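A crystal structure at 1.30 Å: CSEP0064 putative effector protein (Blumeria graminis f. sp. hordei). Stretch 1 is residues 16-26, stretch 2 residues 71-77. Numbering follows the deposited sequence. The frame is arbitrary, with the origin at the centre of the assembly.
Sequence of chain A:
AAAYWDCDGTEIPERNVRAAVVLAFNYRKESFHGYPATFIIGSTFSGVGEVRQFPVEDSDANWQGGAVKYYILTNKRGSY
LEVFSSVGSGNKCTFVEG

Stretch 1, residues 16-26: NVRAAVVLAFN
Stretch 2 (71-77) YILTNKR

How do the two backbones lie against each other? From Asn16 the chain continues a helix that begins earlier, with phi/psi close to -65/-40, and Ala20 N donates to Asn16 O at 2.9 Å, Leu23 N to Ala19 O at 2.9 Å and Ala24 N to Ala20 O at 2.9 Å. The second segment is extended, with phi/psi -153/160 at Tyr71, -107/155 at Ile72, -119/133 at Leu73 and -152/151 at Thr74. The two axes come within 8.8 Å, and their N-to-C directions diverge by 56°, with a signed crossing angle of -56°. The register is set by three CA-CA pairs: Ala20 to Ile72 at 7.1 Å, Val21 to Thr74 at 6.4 Å and Phe25 to Lys76 at 6.6 Å. Alternation along the strand turns the CB atoms of Ile72 and Thr74 toward the helix and those of Tyr71 and Leu73 away.

What fills the apolar part of the contact? Ile72, buried, with chi1 74° (p) and chi2 160° (t), extends CD1 against the helix backbone, 3.5 Å from Ala20 C and 3.5 Å from Val21 N. Such close packing suits alanine: Ala20 points its CB toward the strand, 3.6 Å from Ile72 CD1, and adds no bulk beyond that methyl. Val21 is set sideways with chi1 168° (t), bringing its CG2 to 3.7 Å from Ile72 CD1. One turn earlier, Val17 (chi1 173°, t) places CG1 4.2 Å from Ile72 CG2. Ala24, also directed toward the strand, meets Thr74 with its CB 4.2 Å from Thr74 CG2.

How does the aromatic ring engage the second stretch? Phe25, at phi/psi -91/7, has left the helical conformation, and chi1 -78° (m) with chi2 84° lays its ring along the backbone of Thr74 to Lys76. Lys76 CA sits over one face, 3.8 Å from the centroid of the Phe25 ring and 15° off the normal, a CH-pi contact. Thr74 O lies at the ring edge, near its plane, 3.7 Å from Phe25 CE1. Lys76 N is 3.5 Å from Phe25 CZ, and Lys76 CB is 4.0 Å from Phe25 CE2. A flat aromatic ring suits this place because its face takes the CA of Lys76 while its edge lies beside Thr74 O. Lys76 has phi/psi -57/-42 and chi1 and chi2 both t; CE and NZ are not modelled.

Where do polar groups enter? No direct hydrogen bond joins the two stretches among the modelled atoms, but one water donates to Val21 O at 3.0 Å and to Lys76 O at 2.8 Å, bridging the two carbonyls. Thr74, with chi1 -169° (t), suits its buried, mixed setting: its hydroxyl is satisfied locally, OG1 donating to Asn75 O at 2.9 Å, while the same OG1 packs 3.8 Å from Val21 CG2. Altogether 399 Å² is buried, both sides summed.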

# COMPACT_ATOMS: atom_id res chain seq x y z
N ASN A 16 -0.62 4.85 9.06
CA ASN A 16 0.07 5.09 7.79
C ASN A 16 -0.58 4.30 6.65
O ASN A 16 -0.72 4.79 5.52
CB ASN A 16 1.57 4.74 7.85
CG ASN A 16 2.40 5.71 8.67
OD1 ASN A 16 1.89 6.65 9.25
ND2 ASN A 16 3.70 5.49 8.67
N VAL A 17 -0.97 3.06 6.94
CA VAL A 17 -1.61 2.22 5.96
C VAL A 17 -2.97 2.81 5.60
O VAL A 17 -3.30 2.92 4.42
CB VAL A 17 -1.72 0.75 6.45
CG1 VAL A 17 -2.54 -0.10 5.50
CG2 VAL A 17 -0.31 0.16 6.64
N ARG A 18 -3.74 3.23 6.61
CA ARG A 18 -5.04 3.85 6.36
C ARG A 18 -4.89 5.13 5.52
O ARG A 18 -5.68 5.38 4.60
CB ARG A 18 -5.75 4.17 7.68
CG ARG A 18 -6.26 3.04 8.55
CD ARG A 18 -7.28 3.61 9.57
NE ARG A 18 -6.80 4.85 10.25
CZ ARG A 18 -6.20 4.90 11.44
NH1 ARG A 18 -5.78 6.05 11.94
NH2 ARG A 18 -6.01 3.79 12.15
N ALA A 19 -3.87 5.95 5.81
CA ALA A 19 -3.60 7.17 5.02
C ALA A 19 -3.28 6.79 3.57
O ALA A 19 -3.72 7.46 2.63
CB ALA A 19 -2.48 7.97 5.63
N ALA A 20 -2.48 5.75 3.38
CA ALA A 20 -2.13 5.31 2.01
C ALA A 20 -3.36 4.84 1.22
O ALA A 20 -3.40 5.04 -0.00
CB ALA A 20 -1.04 4.26 2.03
N VAL A 21 -4.36 4.23 1.89
CA VAL A 21 -5.58 3.80 1.19
C VAL A 21 -6.29 5.02 0.58
O VAL A 21 -6.72 4.98 -0.57
CB VAL A 21 -6.52 3.01 2.14
CG1 VAL A 21 -7.89 2.83 1.53
CG2 VAL A 21 -5.92 1.66 2.52
N VAL A 22 -6.46 6.07 1.37
CA VAL A 22 -7.17 7.25 0.87
C VAL A 22 -6.30 8.08 -0.10
O VAL A 22 -6.82 8.63 -1.07
CB VAL A 22 -7.81 8.10 2.00
CG1 VAL A 22 -8.93 7.31 2.69
CG2 VAL A 22 -6.78 8.59 3.02
N LEU A 23 -4.99 8.14 0.13
CA LEU A 23 -4.12 8.83 -0.83
C LEU A 23 -4.08 8.10 -2.18
O LEU A 23 -4.09 8.74 -3.22
CB LEU A 23 -2.71 9.02 -0.27
CG LEU A 23 -2.61 10.01 0.90
CD1 LEU A 23 -1.18 10.02 1.44
CD2 LEU A 23 -3.06 11.42 0.53
N ALA A 24 -4.09 6.78 -2.18
CA ALA A 24 -3.99 6.00 -3.43
C ALA A 24 -5.08 6.40 -4.41
O ALA A 24 -4.83 6.48 -5.61
CB ALA A 24 -4.08 4.50 -3.14
N PHE A 25 -6.29 6.60 -3.90
CA PHE A 25 -7.46 6.96 -4.74
C PHE A 25 -7.68 8.46 -4.92
O PHE A 25 -8.64 8.87 -5.55
CB PHE A 25 -8.73 6.18 -4.29
CG PHE A 25 -8.73 4.75 -4.78
CD1 PHE A 25 -8.06 3.74 -4.09
CD2 PHE A 25 -9.34 4.43 -5.97
CE1 PHE A 25 -7.98 2.45 -4.59
CE2 PHE A 25 -9.29 3.12 -6.46
CZ PHE A 25 -8.61 2.14 -5.78
N ASN A 26 -6.73 9.27 -4.44
CA ASN A 26 -6.81 10.73 -4.57
C ASN A 26 -6.19 11.27 -5.85
O ASN A 26 -6.51 12.39 -6.23
CB ASN A 26 -6.11 11.39 -3.36
CG ASN A 26 -6.31 12.89 -3.30
OD1 ASN A 26 -5.37 13.69 -3.50
ND2 ASN A 26 -7.51 13.28 -3.04
N TYR A 71 4.94 -0.77 0.43
CA TYR A 71 3.78 -0.27 -0.32
C TYR A 71 2.54 -1.04 0.03
O TYR A 71 2.61 -2.15 0.55
CB TYR A 71 4.03 -0.31 -1.84
CG TYR A 71 4.29 -1.69 -2.43
CD1 TYR A 71 3.23 -2.48 -2.88
CD2 TYR A 71 5.59 -2.18 -2.60
CE1 TYR A 71 3.46 -3.72 -3.44
CE2 TYR A 71 5.82 -3.43 -3.17
CZ TYR A 71 4.76 -4.19 -3.58
OH TYR A 71 4.99 -5.44 -4.14
N ILE A 72 1.38 -0.44 -0.26
CA ILE A 72 0.10 -1.12 -0.13
C ILE A 72 -0.47 -1.45 -1.50
O ILE A 72 -0.15 -0.79 -2.50
CB ILE A 72 -0.91 -0.29 0.70
CG1 ILE A 72 -1.48 0.91 -0.06
CG2 ILE A 72 -0.27 0.16 2.01
CD1 ILE A 72 -2.77 1.41 0.55
N LEU A 73 -1.31 -2.47 -1.52
CA LEU A 73 -2.26 -2.71 -2.61
C LEU A 73 -3.65 -2.65 -2.00
O LEU A 73 -3.90 -3.27 -0.95
CB LEU A 73 -2.04 -4.07 -3.29
CG LEU A 73 -0.69 -4.30 -3.97
CD1 LEU A 73 -0.60 -5.71 -4.52
CD2 LEU A 73 -0.46 -3.31 -5.09
N THR A 74 -4.56 -1.91 -2.64
CA THR A 74 -5.90 -1.73 -2.11
C THR A 74 -6.93 -1.48 -3.20
O THR A 74 -6.59 -0.91 -4.24
CB THR A 74 -5.89 -0.54 -1.10
OG1 THR A 74 -7.13 -0.49 -0.38
CG2 THR A 74 -5.61 0.82 -1.79
N ASN A 75 -8.18 -1.88 -2.96
CA ASN A 75 -9.28 -1.38 -3.77
C ASN A 75 -9.87 -0.14 -3.05
O ASN A 75 -9.37 0.27 -1.98
CB ASN A 75 -10.29 -2.48 -4.15
CG ASN A 75 -10.97 -3.11 -2.97
OD1 ASN A 75 -10.82 -2.64 -1.83
ND2 ASN A 75 -11.74 -4.17 -3.22
N LYS A 76 -10.86 0.51 -3.63
CA LYS A 76 -11.26 1.83 -3.10
C LYS A 76 -11.67 1.79 -1.60
O LYS A 76 -11.29 2.67 -0.83
CB LYS A 76 -12.39 2.42 -3.97
CG LYS A 76 -12.83 3.84 -3.59
CD LYS A 76 -13.89 4.38 -4.54
N ARG A 77 -12.42 0.76 -1.21
CA ARG A 77 -12.93 0.63 0.16
C ARG A 77 -11.96 -0.06 1.12
O ARG A 77 -12.20 -0.12 2.33
CB ARG A 77 -14.23 -0.19 0.14
O HOH W 1 -9.65 4.92 -1.01